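Local structure of succinate dehydrogenase (Membrane anchor subunit) (Mycolicibacterium smegmatis, 7D6V) at residues Glu23-Arg27 with Ala131-Glu136; Phe110-Tyr115 with Tyr202-Ser208; Arg118-Tyr122 with Leu149-Asn153. The protein forms the membrane anchor subunit of succinate dehydrogenase Sdh1, holds a membrane-embedded Rieske-type FeS cluster and probably passes electrons from succinate oxidation to quinone. The contacts are given in a common frame with arbitrary orientation. Numbering follows the deposited sequence.

Contact 1. Residues Glu23-Arg27 with Ala131-Glu136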
loop_
_atom_site.group_PDB
_atom_site.type_symbol
_atom_site.label_atom_id
_atom_site.label_comp_id
_atom_site.label_asym_id
_atom_site.label_seq_id
_atom_site.Cartn_x
_atom_site.Cartn_y
_atom_site.Cartn_z
ATOM N N GLU C 23 -30.180 -7.458 -3.228
ATOM C CA GLU C 23 -30.289 -6.340 -4.152
ATOM C C GLU C 23 -29.236 -6.486 -5.234
ATOM O O GLU C 23 -28.073 -6.773 -4.940
ATOM C CB GLU C 23 -30.161 -4.988 -3.440
ATOM C CG GLU C 23 -31.331 -4.653 -2.520
ATOM C CD GLU C 23 -31.053 -4.903 -1.053
ATOM O OE1 GLU C 23 -30.053 -5.571 -0.736
ATOM O OE2 GLU C 23 -31.837 -4.422 -0.210
ATOM N N ARG C 24 -29.657 -6.288 -6.482
ATOM C CA ARG C 24 -28.766 -6.491 -7.615
ATOM C C ARG C 24 -27.559 -5.565 -7.526
ATOM O O ARG C 24 -26.423 -5.981 -7.780
ATOM C CB ARG C 24 -29.544 -6.272 -8.912
ATOM C CG ARG C 24 -28.750 -6.514 -10.156
ATOM C CD ARG C 24 -28.392 -7.976 -10.198
ATOM N NE ARG C 24 -29.552 -8.859 -10.214
ATOM C CZ ARG C 24 -30.213 -9.197 -11.313
ATOM N NH1 ARG C 24 -29.809 -8.750 -12.493
ATOM N NH2 ARG C 24 -31.259 -10.007 -11.237
ATOM N N THR C 25 -27.784 -4.308 -7.157
ATOM C CA THR C 25 -26.704 -3.400 -6.805
ATOM C C THR C 25 -27.201 -2.475 -5.707
ATOM O O THR C 25 -28.405 -2.267 -5.541
ATOM C CB THR C 25 -26.206 -2.598 -8.015
ATOM O OG1 THR C 25 -24.919 -2.042 -7.724
ATOM C CG2 THR C 25 -27.171 -1.474 -8.363
ATOM N N LEU C 26 -26.258 -1.935 -4.938
ATOM C CA LEU C 26 -26.564 -0.946 -3.915
ATOM C C LEU C 26 -26.154 0.459 -4.332
ATOM O O LEU C 26 -26.225 1.382 -3.516
ATOM C CB LEU C 26 -25.896 -1.319 -2.592
ATOM C CG LEU C 26 -26.584 -2.421 -1.787
ATOM C CD1 LEU C 26 -25.755 -2.791 -0.578
ATOM C CD2 LEU C 26 -27.974 -1.993 -1.367
ATOM N N ARG C 27 -25.731 0.640 -5.579
ATOM C CA ARG C 27 -25.349 1.958 -6.061
ATOM C C ARG C 27 -26.571 2.858 -6.181
ATOM O O ARG C 27 -27.659 2.412 -6.558
ATOM C CB ARG C 27 -24.637 1.842 -7.407
ATOM C CG ARG C 27 -23.256 1.227 -7.313
ATOM C CD ARG C 27 -22.603 1.074 -8.673
ATOM N NE ARG C 27 -22.491 2.349 -9.370
ATOM C CZ ARG C 27 -21.677 2.573 -10.395
ATOM N NH1 ARG C 27 -20.893 1.608 -10.847
ATOM N NH2 ARG C 27 -21.645 3.766 -10.967
ATOM N N ALA C 131 -22.436 -2.066 -15.411
ATOM C CA ALA C 131 -21.634 -1.143 -14.633
ATOM C C ALA C 131 -20.728 -1.974 -13.735
ATOM O O ALA C 131 -20.791 -3.205 -13.732
ATOM C CB ALA C 131 -22.511 -0.176 -13.830
ATOM N N CYS C 132 -19.885 -1.299 -12.958
ATOM C CA CYS C 132 -18.742 -1.975 -12.353
ATOM C C CYS C 132 -19.156 -2.971 -11.275
ATOM O O CYS C 132 -18.684 -4.114 -11.266
ATOM C CB CYS C 132 -17.755 -0.943 -11.821
ATOM S SG CYS C 132 -16.837 -0.248 -13.193
ATOM N N ALA C 133 -20.034 -2.572 -10.364
ATOM C CA ALA C 133 -20.452 -3.446 -9.272
ATOM C C ALA C 133 -21.932 -3.806 -9.367
ATOM O O ALA C 133 -22.612 -3.972 -8.355
ATOM C CB ALA C 133 -20.141 -2.810 -7.921
ATOM N N VAL C 134 -22.444 -3.935 -10.588
ATOM C CA VAL C 134 -23.816 -4.359 -10.837
ATOM C C VAL C 134 -23.777 -5.776 -11.390
ATOM O O VAL C 134 -23.011 -6.070 -12.314
ATOM C CB VAL C 134 -24.539 -3.402 -11.804
ATOM C CG1 VAL C 134 -26.003 -3.774 -11.925
ATOM C CG2 VAL C 134 -24.397 -1.969 -11.328
ATOM N N ALA C 135 -24.606 -6.653 -10.828
ATOM C CA ALA C 135 -24.481 -8.077 -11.102
ATOM C C ALA C 135 -25.036 -8.445 -12.475
ATOM O O ALA C 135 -25.979 -7.828 -12.975
ATOM C CB ALA C 135 -25.174 -8.892 -10.013
ATOM N N GLU C 136 -24.439 -9.476 -13.069
ATOM C CA GLU C 136 -24.666 -9.817 -14.465
ATOM C C GLU C 136 -26.064 -10.380 -14.702
ATOM O O GLU C 136 -26.614 -11.087 -13.854
ATOM C CB GLU C 136 -23.654 -10.857 -14.926
ATOM C CG GLU C 136 -22.373 -10.271 -15.385
ATOM C CD GLU C 136 -21.360 -11.302 -15.820
ATOM O OE1 GLU C 136 -21.085 -12.236 -15.048
ATOM O OE2 GLU C 136 -20.830 -11.175 -16.941
#
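Arg24 lays the aliphatic part of its side chain over Ala135, its CD reaching 3.4 Å from Ala135 CB, and a looser approach of Arg24 CG to Val134 CG1, at 4.3 Å, widens the overlap. The residue illustrates how a long charged side chain can serve apolar packing through its methylenes while its guanidinium ends near two backbone carbonyls, with Arg24 NH1 4.0 Å from Ala135 O and 4.2 Å from Glu136 O, neither a hydrogen bond. The next residue supplies the one hydrogen bond across the pair: Thr25 OG1 donates to Ala133 O at 3.1 Å, and Thr25 OG1 also lies 3.6 Å from Val134 CG2. The carbonyl it meets belongs to a type I beta turn running from Ala131 to Val134, so the threonine ties one irregular segment to the turn of another. Arg27 then lies along the beginning of that turn, with its NH1 3.8 Å from Ala131 CB and 3.7 Å from Cys132 N, while its charge is paired with Asp29. Trp31 packs against Thr25, Ala131 and Val134, and Cys132 forms a disulfide with Cys208 of the iron-sulfur subunit, which makes this turn a covalent junction between subunits. Neither segment is regular: 23-27 precedes helix 33-55, while the loop 131-136 belongs to the connection from helix 115-124 to helix 147-150.

Contact 2. Residues Phe110-Tyr115 with Tyr202-Ser208. With FES (Fe2/s2 (inorganic) cluster), chain J; PEV ((1S)-2-{[(2-aminoethoxy)(hydroxy)phosphoryl]oxy}-1-[(palmitoyloxy)methyl]ethyl stearate), chain I.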
loop_
_atom_site.group_PDB
_atom_site.type_symbol
_atom_site.label_atom_id
_atom_site.label_comp_id
_atom_site.label_asym_id
_atom_site.label_seq_id
_atom_site.Cartn_x
_atom_site.Cartn_y
_atom_site.Cartn_z
ATOM N N PHE C 110 -11.222 -3.675 -37.892
ATOM C CA PHE C 110 -10.229 -2.990 -37.075
ATOM C C PHE C 110 -10.871 -2.317 -35.876
ATOM O O PHE C 110 -10.337 -2.372 -34.765
ATOM C CB PHE C 110 -9.482 -1.966 -37.930
ATOM C CG PHE C 110 -8.500 -1.129 -37.164
ATOM C CD1 PHE C 110 -7.393 -1.702 -36.569
ATOM C CD2 PHE C 110 -8.678 0.236 -37.054
ATOM C CE1 PHE C 110 -6.491 -0.933 -35.872
ATOM C CE2 PHE C 110 -7.777 1.010 -36.361
ATOM C CZ PHE C 110 -6.680 0.424 -35.771
ATOM N N ARG C 111 -12.013 -1.668 -36.078
ATOM C CA ARG C 111 -12.677 -1.038 -34.944
ATOM C C ARG C 111 -13.481 -2.027 -34.112
ATOM O O ARG C 111 -13.738 -1.757 -32.937
ATOM C CB ARG C 111 -13.563 0.108 -35.424
ATOM C CG ARG C 111 -12.769 1.357 -35.734
ATOM C CD ARG C 111 -13.658 2.555 -35.931
ATOM N NE ARG C 111 -12.902 3.731 -36.343
ATOM C CZ ARG C 111 -12.628 4.758 -35.548
ATOM N NH1 ARG C 111 -13.043 4.754 -34.292
ATOM N NH2 ARG C 111 -11.937 5.787 -36.008
ATOM N N LEU C 112 -13.865 -3.169 -34.683
ATOM C CA LEU C 112 -14.565 -4.186 -33.912
ATOM C C LEU C 112 -13.624 -4.946 -32.992
ATOM O O LEU C 112 -14.040 -5.396 -31.919
ATOM C CB LEU C 112 -15.276 -5.152 -34.856
ATOM C CG LEU C 112 -16.571 -5.779 -34.351
ATOM C CD1 LEU C 112 -17.607 -4.710 -34.072
ATOM C CD2 LEU C 112 -17.091 -6.787 -35.358
ATOM N N THR C 113 -12.366 -5.113 -33.390
ATOM C CA THR C 113 -11.388 -5.787 -32.551
ATOM C C THR C 113 -10.593 -4.818 -31.688
ATOM O O THR C 113 -9.733 -5.259 -30.920
ATOM C CB THR C 113 -10.434 -6.624 -33.409
ATOM O OG1 THR C 113 -9.871 -5.810 -34.443
ATOM C CG2 THR C 113 -11.176 -7.786 -34.042
ATOM N N CYS C 114 -10.883 -3.526 -31.789
ATOM C CA CYS C 114 -10.187 -2.532 -30.982
ATOM C C CYS C 114 -10.403 -2.841 -29.504
ATOM O O CYS C 114 -11.504 -3.216 -29.097
ATOM C CB CYS C 114 -10.688 -1.125 -31.308
ATOM S SG CYS C 114 -10.366 0.101 -30.018
ATOM N N TYR C 115 -9.356 -2.684 -28.700
ATOM C CA TYR C 115 -9.447 -2.964 -27.274
ATOM C C TYR C 115 -10.429 -2.025 -26.582
ATOM O O TYR C 115 -11.229 -2.464 -25.751
ATOM C CB TYR C 115 -8.061 -2.882 -26.632
ATOM C CG TYR C 115 -7.216 -4.123 -26.839
ATOM C CD1 TYR C 115 -7.308 -5.197 -25.970
ATOM C CD2 TYR C 115 -6.333 -4.220 -27.902
ATOM C CE1 TYR C 115 -6.550 -6.327 -26.147
ATOM C CE2 TYR C 115 -5.569 -5.351 -28.089
ATOM C CZ TYR C 115 -5.684 -6.402 -27.206
ATOM O OH TYR C 115 -4.930 -7.535 -27.376
ATOM N N TYR C 202 -5.308 8.293 -34.067
ATOM C CA TYR C 202 -6.036 7.152 -33.521
ATOM C C TYR C 202 -5.350 5.835 -33.864
ATOM O O TYR C 202 -5.259 4.935 -33.022
ATOM C CB TYR C 202 -7.473 7.153 -34.034
ATOM C CG TYR C 202 -8.224 5.883 -33.720
ATOM C CD1 TYR C 202 -8.519 5.535 -32.410
ATOM C CD2 TYR C 202 -8.631 5.028 -34.731
ATOM C CE1 TYR C 202 -9.201 4.375 -32.120
ATOM C CE2 TYR C 202 -9.311 3.869 -34.449
ATOM C CZ TYR C 202 -9.596 3.547 -33.143
ATOM O OH TYR C 202 -10.278 2.389 -32.864
ATOM N N THR C 203 -4.865 5.702 -35.098
ATOM C CA THR C 203 -4.184 4.477 -35.503
ATOM C C THR C 203 -2.878 4.284 -34.741
ATOM O O THR C 203 -2.521 3.155 -34.389
ATOM C CB THR C 203 -3.934 4.496 -37.010
ATOM O OG1 THR C 203 -5.151 4.826 -37.688
ATOM C CG2 THR C 203 -3.452 3.143 -37.492
ATOM N N LEU C 204 -2.151 5.368 -34.477
ATOM C CA LEU C 204 -0.873 5.257 -33.790
ATOM C C LEU C 204 -1.009 5.185 -32.276
ATOM O O LEU C 204 -0.024 4.868 -31.604
ATOM C CB LEU C 204 0.033 6.429 -34.166
ATOM C CG LEU C 204 0.485 6.481 -35.625
ATOM C CD1 LEU C 204 1.496 7.591 -35.824
ATOM C CD2 LEU C 204 1.055 5.144 -36.058
ATOM N N SER C 205 -2.185 5.463 -31.723
ATOM C CA SER C 205 -2.420 5.258 -30.301
ATOM C C SER C 205 -2.942 3.858 -29.994
ATOM O O SER C 205 -3.337 3.592 -28.855
ATOM C CB SER C 205 -3.385 6.316 -29.765
ATOM O OG SER C 205 -4.693 6.123 -30.262
ATOM N N CYS C 206 -2.958 2.980 -30.991
ATOM C CA CYS C 206 -3.458 1.620 -30.808
ATOM C C CYS C 206 -2.635 0.805 -29.811
ATOM O O CYS C 206 -1.416 0.954 -29.731
ATOM C CB CYS C 206 -3.523 0.890 -32.152
ATOM S SG CYS C 206 -3.497 -0.913 -32.024
ATOM N N HIS C 207 -3.313 -0.055 -29.056
ATOM C CA HIS C 207 -2.648 -0.906 -28.075
ATOM C C HIS C 207 -1.726 -1.917 -28.739
ATOM O O HIS C 207 -0.703 -2.292 -28.157
ATOM C CB HIS C 207 -3.679 -1.632 -27.215
ATOM C CG HIS C 207 -4.176 -0.828 -26.057
ATOM N ND1 HIS C 207 -5.411 -0.220 -26.048
ATOM C CD2 HIS C 207 -3.606 -0.538 -24.864
ATOM C CE1 HIS C 207 -5.580 0.414 -24.903
ATOM N NE2 HIS C 207 -4.498 0.237 -24.166
ATOM N N SER C 208 -2.074 -2.385 -29.938
ATOM C CA SER C 208 -1.183 -3.276 -30.670
ATOM C C SER C 208 0.038 -2.537 -31.195
ATOM O O SER C 208 1.124 -3.118 -31.272
ATOM C CB SER C 208 -1.930 -3.948 -31.819
ATOM O OG SER C 208 -2.901 -4.853 -31.333
HETATM FE FE1 FES J . -7.908 0.323 -30.265
HETATM FE FE2 FES J . -5.930 -0.798 -31.703
HETATM S S1 FES J . -6.449 -1.178 -29.600
HETATM S S2 FES J . -7.341 0.757 -32.345
HETATM C C48 PEV I . -17.122 2.513 -35.091
HETATM C C47 PEV I . -17.711 1.313 -35.824
HETATM C C46 PEV I . -17.584 0.052 -34.980
HETATM C C45 PEV I . -18.678 0.003 -33.922
HETATM C C44 PEV I . -19.116 -1.426 -33.629
HETATM C C43 PEV I . -19.889 -1.523 -32.321
HETATM C C42 PEV I . -21.031 -2.520 -32.440
HETATM C C41 PEV I . -20.685 -3.830 -31.752
HETATM C C40 PEV I . -21.934 -4.610 -31.375
HETATM C C39 PEV I . -21.775 -6.080 -31.721
HETATM C C38 PEV I . -20.930 -6.775 -30.664
HETATM C C37 PEV I . -21.795 -7.286 -29.521
HETATM C C36 PEV I . -21.496 -8.743 -29.217
HETATM C C35 PEV I . -20.536 -8.870 -28.042
HETATM C C34 PEV I . -20.748 -10.191 -27.322
HETATM C C33 PEV I . -20.766 -11.351 -28.304
HETATM C C32 PEV I . -21.572 -12.512 -27.747
HETATM C C31 PEV I . -20.672 -13.498 -27.024
HETATM O O31 PEV I . -20.107 -13.168 -26.039
HETATM O O2 PEV I . -20.521 -14.791 -27.520
HETATM C C2 PEV I . -21.085 -15.756 -26.687
HETATM C C1 PEV I . -19.975 -16.379 -25.853
HETATM O O3P PEV I . -19.882 -15.670 -24.652
HETATM P P PEV I . -20.161 -16.468 -23.238
HETATM O O1P PEV I . -21.643 -16.570 -22.986
HETATM O O2P PEV I . -19.501 -15.722 -22.107
HETATM O O4P PEV I . -19.537 -17.986 -23.358
HETATM C C4 PEV I . -20.407 -19.047 -23.627
HETATM C C5 PEV I . -19.689 -20.028 -24.551
HETATM N N6 PEV I . -20.653 -20.845 -25.264
HETATM C C3 PEV I . -21.772 -16.816 -27.544
HETATM O O3 PEV I . -22.562 -16.145 -28.483
HETATM C C11 PEV I . -22.106 -16.249 -29.801
HETATM O O11 PEV I . -22.035 -17.308 -30.324
HETATM C C12 PEV I . -21.684 -14.997 -30.564
HETATM C C13 PEV I . -22.295 -14.945 -31.962
HETATM C C14 PEV I . -22.310 -13.529 -32.527
HETATM C C15 PEV I . -20.961 -12.831 -32.383
HETATM C C16 PEV I . -20.404 -12.409 -33.738
HETATM C C17 PEV I . -19.723 -11.041 -33.730
HETATM C C18 PEV I . -19.675 -10.387 -32.349
HETATM C C19 PEV I . -18.259 -10.008 -31.914
HETATM C C20 PEV I . -17.176 -10.525 -32.859
HETATM C C21 PEV I . -15.870 -9.749 -32.707
HETATM C C22 PEV I . -14.971 -9.882 -33.933
HETATM C C23 PEV I . -13.933 -10.994 -33.809
HETATM C C24 PEV I . -13.732 -11.697 -35.145
HETATM C C25 PEV I . -12.801 -10.920 -36.070
HETATM C C26 PEV I . -13.481 -10.554 -37.386
#
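Tyr202, Phe110 and Tyr115 carry the largest buried areas here, and they show how aromatic side chains can enclose a metal cluster bound between two chain segments. The Tyr202 ring takes the guanidinium of Arg111 flat against it, centres 4.3 Å apart and planes at 13°, in a cation-pi stack; Arg111 NH2 is also hydrogen-bonded to Thr247. Tyr202 CE2 further touches Phe110 CE2 at 3.8 Å, and both residues reach the same sulfide, Tyr202 OH at 3.4 Å and Phe110 CZ at 3.5 Å from S2 of the cluster. Past the cluster, Tyr115 CD2 packs on His207 CB at 3.8 Å, while Tyr115 OH bonds to Glu229 of the iron-sulfur subunit. Between these groups Cys114 SG binds FE1 and Cys206 SG binds FE2, each at 2.5 Å, with His240 and His155 as the respective second protein ligands. One cysteine and one histidine per iron differs from the classical Rieske pattern of two cysteines on one iron and two histidines on the other. The cysteines N-cap helices 115-124 and 207-215, two residues past the ends of helices 104-112 and 188-204, with helices 155-175 and 240-264 packed alongside.

Contact 3. Residues Arg118-Tyr122 with Leu149-Asn153. With PEV ((1S)-2-{[(2-aminoethoxy)(hydroxy)phosphoryl]oxy}-1-[(palmitoyloxy)methyl]ethyl stearate), chain I; UQ1 (ubiquinone-1), chain H.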
loop_
_atom_site.group_PDB
_atom_site.type_symbol
_atom_site.label_atom_id
_atom_site.label_comp_id
_atom_site.label_asym_id
_atom_site.label_seq_id
_atom_site.Cartn_x
_atom_site.Cartn_y
_atom_site.Cartn_z
ATOM N N ARG C 118 -14.030 -2.993 -27.635
ATOM C CA ARG C 118 -14.450 -4.219 -26.971
ATOM C C ARG C 118 -14.973 -3.926 -25.576
ATOM O O ARG C 118 -16.027 -4.434 -25.188
ATOM C CB ARG C 118 -13.297 -5.216 -26.918
ATOM C CG ARG C 118 -13.223 -6.120 -28.126
ATOM C CD ARG C 118 -11.801 -6.346 -28.561
ATOM N NE ARG C 118 -11.142 -7.342 -27.726
ATOM C CZ ARG C 118 -9.846 -7.613 -27.774
ATOM N NH1 ARG C 118 -9.065 -6.961 -28.622
ATOM N NH2 ARG C 118 -9.331 -8.534 -26.978
ATOM N N LYS C 119 -14.262 -3.093 -24.815
ATOM C CA LYS C 119 -14.773 -2.642 -23.525
ATOM C C LYS C 119 -16.149 -2.011 -23.673
ATOM O O LYS C 119 -17.096 -2.367 -22.955
ATOM C CB LYS C 119 -13.805 -1.639 -22.903
ATOM C CG LYS C 119 -14.272 -1.097 -21.571
ATOM C CD LYS C 119 -13.339 -0.041 -21.027
ATOM C CE LYS C 119 -13.866 1.343 -21.312
ATOM N NZ LYS C 119 -15.021 1.665 -20.434
ATOM N N ALA C 120 -16.277 -1.084 -24.623
ATOM C CA ALA C 120 -17.508 -0.324 -24.782
ATOM C C ALA C 120 -18.695 -1.240 -25.039
ATOM O O ALA C 120 -19.710 -1.165 -24.338
ATOM C CB ALA C 120 -17.354 0.693 -25.911
ATOM N N TYR C 121 -18.586 -2.141 -26.017
ATOM C CA TYR C 121 -19.771 -2.935 -26.307
ATOM C C TYR C 121 -19.918 -4.154 -25.404
ATOM O O TYR C 121 -21.049 -4.586 -25.196
ATOM C CB TYR C 121 -19.857 -3.345 -27.787
ATOM C CG TYR C 121 -18.743 -4.170 -28.387
ATOM C CD1 TYR C 121 -17.910 -3.634 -29.356
ATOM C CD2 TYR C 121 -18.551 -5.494 -28.022
ATOM C CE1 TYR C 121 -16.907 -4.380 -29.925
ATOM C CE2 TYR C 121 -17.546 -6.247 -28.582
ATOM C CZ TYR C 121 -16.728 -5.685 -29.533
ATOM O OH TYR C 121 -15.727 -6.432 -30.099
ATOM N N TYR C 122 -18.843 -4.679 -24.807
ATOM C CA TYR C 122 -19.019 -5.699 -23.780
ATOM C C TYR C 122 -19.800 -5.142 -22.602
ATOM O O TYR C 122 -20.590 -5.856 -21.977
ATOM C CB TYR C 122 -17.666 -6.231 -23.304
ATOM C CG TYR C 122 -16.965 -7.159 -24.263
ATOM C CD1 TYR C 122 -17.678 -7.927 -25.168
ATOM C CD2 TYR C 122 -15.584 -7.273 -24.255
ATOM C CE1 TYR C 122 -17.034 -8.770 -26.043
ATOM C CE2 TYR C 122 -14.934 -8.111 -25.124
ATOM C CZ TYR C 122 -15.663 -8.858 -26.016
ATOM O OH TYR C 122 -15.012 -9.698 -26.884
ATOM N N LEU C 149 -15.128 -15.424 -29.717
ATOM C CA LEU C 149 -14.424 -14.310 -29.097
ATOM C C LEU C 149 -12.922 -14.531 -28.970
ATOM O O LEU C 149 -12.203 -13.574 -28.668
ATOM C CB LEU C 149 -15.028 -14.019 -27.723
ATOM C CG LEU C 149 -16.432 -13.414 -27.752
ATOM C CD1 LEU C 149 -16.818 -12.876 -26.392
ATOM C CD2 LEU C 149 -16.519 -12.317 -28.796
ATOM N N ILE C 150 -12.426 -15.752 -29.182
ATOM C CA ILE C 150 -10.983 -15.966 -29.220
ATOM C C ILE C 150 -10.363 -15.283 -30.432
ATOM O O ILE C 150 -9.152 -15.041 -30.454
ATOM C CB ILE C 150 -10.657 -17.475 -29.199
ATOM C CG1 ILE C 150 -9.178 -17.729 -28.898
ATOM C CG2 ILE C 150 -11.004 -18.116 -30.519
ATOM C CD1 ILE C 150 -8.763 -17.378 -27.505
ATOM N N LEU C 151 -11.172 -14.944 -31.437
ATOM C CA LEU C 151 -10.678 -14.323 -32.658
ATOM C C LEU C 151 -10.336 -12.852 -32.480
ATOM O O LEU C 151 -9.825 -12.241 -33.420
ATOM C CB LEU C 151 -11.707 -14.475 -33.776
ATOM C CG LEU C 151 -11.964 -15.893 -34.281
ATOM C CD1 LEU C 151 -13.110 -15.904 -35.272
ATOM C CD2 LEU C 151 -10.715 -16.479 -34.904
ATOM N N GLN C 152 -10.602 -12.269 -31.314
ATOM C CA GLN C 152 -10.221 -10.885 -31.066
ATOM C C GLN C 152 -8.717 -10.703 -30.945
ATOM O O GLN C 152 -8.254 -9.561 -30.872
ATOM C CB GLN C 152 -10.901 -10.369 -29.800
ATOM C CG GLN C 152 -12.392 -10.622 -29.747
ATOM C CD GLN C 152 -13.193 -9.440 -30.230
ATOM O OE1 GLN C 152 -12.751 -8.693 -31.096
ATOM N NE2 GLN C 152 -14.384 -9.265 -29.675
ATOM N N ASN C 153 -7.951 -11.790 -30.917
ATOM C CA ASN C 153 -6.508 -11.743 -30.741
ATOM C C ASN C 153 -5.750 -11.472 -32.033
ATOM O O ASN C 153 -4.519 -11.379 -31.996
ATOM C CB ASN C 153 -6.019 -13.054 -30.123
ATOM C CG ASN C 153 -6.505 -13.245 -28.705
ATOM O OD1 ASN C 153 -6.058 -12.560 -27.788
ATOM N ND2 ASN C 153 -7.422 -14.180 -28.516
HETATM C C48 PEV I . -17.122 2.513 -35.091
HETATM C C47 PEV I . -17.711 1.313 -35.824
HETATM C C46 PEV I . -17.584 0.052 -34.980
HETATM C C45 PEV I . -18.678 0.003 -33.922
HETATM C C44 PEV I . -19.116 -1.426 -33.629
HETATM C C43 PEV I . -19.889 -1.523 -32.321
HETATM C C42 PEV I . -21.031 -2.520 -32.440
HETATM C C41 PEV I . -20.685 -3.830 -31.752
HETATM C C40 PEV I . -21.934 -4.610 -31.375
HETATM C C39 PEV I . -21.775 -6.080 -31.721
HETATM C C38 PEV I . -20.930 -6.775 -30.664
HETATM C C37 PEV I . -21.795 -7.286 -29.521
HETATM C C36 PEV I . -21.496 -8.743 -29.217
HETATM C C35 PEV I . -20.536 -8.870 -28.042
HETATM C C34 PEV I . -20.748 -10.191 -27.322
HETATM C C33 PEV I . -20.766 -11.351 -28.304
HETATM C C32 PEV I . -21.572 -12.512 -27.747
HETATM C C31 PEV I . -20.672 -13.498 -27.024
HETATM O O31 PEV I . -20.107 -13.168 -26.039
HETATM O O2 PEV I . -20.521 -14.791 -27.520
HETATM C C2 PEV I . -21.085 -15.756 -26.687
HETATM C C1 PEV I . -19.975 -16.379 -25.853
HETATM O O3P PEV I . -19.882 -15.670 -24.652
HETATM P P PEV I . -20.161 -16.468 -23.238
HETATM O O1P PEV I . -21.643 -16.570 -22.986
HETATM O O2P PEV I . -19.501 -15.722 -22.107
HETATM O O4P PEV I . -19.537 -17.986 -23.358
HETATM C C4 PEV I . -20.407 -19.047 -23.627
HETATM C C5 PEV I . -19.689 -20.028 -24.551
HETATM N N6 PEV I . -20.653 -20.845 -25.264
HETATM C C3 PEV I . -21.772 -16.816 -27.544
HETATM O O3 PEV I . -22.562 -16.145 -28.483
HETATM C C11 PEV I . -22.106 -16.249 -29.801
HETATM O O11 PEV I . -22.035 -17.308 -30.324
HETATM C C12 PEV I . -21.684 -14.997 -30.564
HETATM C C13 PEV I . -22.295 -14.945 -31.962
HETATM C C14 PEV I . -22.310 -13.529 -32.527
HETATM C C15 PEV I . -20.961 -12.831 -32.383
HETATM C C16 PEV I . -20.404 -12.409 -33.738
HETATM C C17 PEV I . -19.723 -11.041 -33.730
HETATM C C18 PEV I . -19.675 -10.387 -32.349
HETATM C C19 PEV I . -18.259 -10.008 -31.914
HETATM C C20 PEV I . -17.176 -10.525 -32.859
HETATM C C21 PEV I . -15.870 -9.749 -32.707
HETATM C C22 PEV I . -14.971 -9.882 -33.933
HETATM C C23 PEV I . -13.933 -10.994 -33.809
HETATM C C24 PEV I . -13.732 -11.697 -35.145
HETATM C C25 PEV I . -12.801 -10.920 -36.070
HETATM C C26 PEV I . -13.481 -10.554 -37.386
HETATM C C1 UQ1 H . -7.415 -21.181 -31.350
HETATM O O1 UQ1 H . -6.262 -20.933 -31.274
HETATM C C2 UQ1 H . -8.092 -22.020 -30.271
HETATM O O2 UQ1 H . -7.351 -22.502 -29.187
HETATM C CM2 UQ1 H . -7.096 -23.876 -29.230
HETATM C C3 UQ1 H . -9.581 -22.334 -30.375
HETATM O O3 UQ1 H . -10.205 -23.104 -29.388
HETATM C CM3 UQ1 H . -10.669 -22.366 -28.294
HETATM C C4 UQ1 H . -10.389 -21.810 -31.557
HETATM O O4 UQ1 H . -11.544 -22.054 -31.637
HETATM C C5 UQ1 H . -9.712 -20.970 -32.634
HETATM C CM5 UQ1 H . -10.518 -20.443 -33.817
HETATM C C6 UQ1 H . -8.223 -20.659 -32.531
HETATM C C7 UQ1 H . -7.543 -19.815 -33.603
HETATM C C8 UQ1 H . -7.634 -18.352 -33.173
HETATM C C9 UQ1 H . -6.654 -17.512 -33.419
HETATM C C10 UQ1 H . -5.400 -17.989 -34.145
HETATM C C11 UQ1 H . -6.779 -16.059 -32.972
#
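Gln152 NE2 donates two hydrogen bonds, to Tyr122 OH at 2.9 Å and to Tyr121 OH at 3.2 Å, so a single amide nitrogen bridges two successive tyrosines of one helix. The principle is that one polar side chain can satisfy several groups in an apolar setting. The tyrosines have further partners: Tyr121 OH is bonded to Leu112 O, and Tyr122 OH to Glu144. Arg118 stands one turn before Tyr122, whose N bonds to Arg118 O at 2.9 Å, and turns its guanidinium face to Gln152, with Arg118 CZ 3.6 Å from Gln152 CB. Its charge is met elsewhere, by a salt bridge to Glu144 and a hydrogen bond to Thr113 O.

Outward from this polar centre the packing becomes apolar. Tyr122 OH lies 3.6 Å from Leu149 CD2, and Tyr122 CE1 lies 4.1 Å from Leu149 CD1. The phospholipid reaches both segments: its C21 is 3.4 Å from Gln152 NE2, its O31 is 3.3 Å from Leu149 CD1, and its C38 lies over one face of the Tyr121 ring. Farther along the second segment, Ile150 O approaches C11 of ubiquinone-1 at 3.6 Å, and Leu151 CD2 is 4.0 Å from its C8. Asn153 ND2 bonds back to Ile150 O at 2.7 Å.

Together these features join helix 115-124 to the short helix 147-150 and the 3-10 turn after it, forming part of the phospholipid pocket and, through Ile150 and Leu151, of a quinone site close to Tyr236 of the iron-sulfur subunit, consistent with quinone reduction by this enzyme family.

In the fold
Along the chain the order is 23-27, 110-115, 118-122, 131-136, 149-153 and 202-208, so contact 1 crosses both of the others while contact 3 falls wholly between the segments of contact 2. Contacts 2 and 3 have centres 12 Å apart and touch through probable hydrogen bonds of Tyr121 with Leu112 and of Arg118 with Thr113; helix 115-124 follows helix 104-112, and both contacts border the phospholipid. Contact 1 is peripheral, its centre about 22 Å from that of contact 3 and 29 Å from that of contact 2, without touching either. The buried pair thus links the FeS cluster region to the quinone pocket, whereas contact 1 joins the N-terminal loop to the subunit interface.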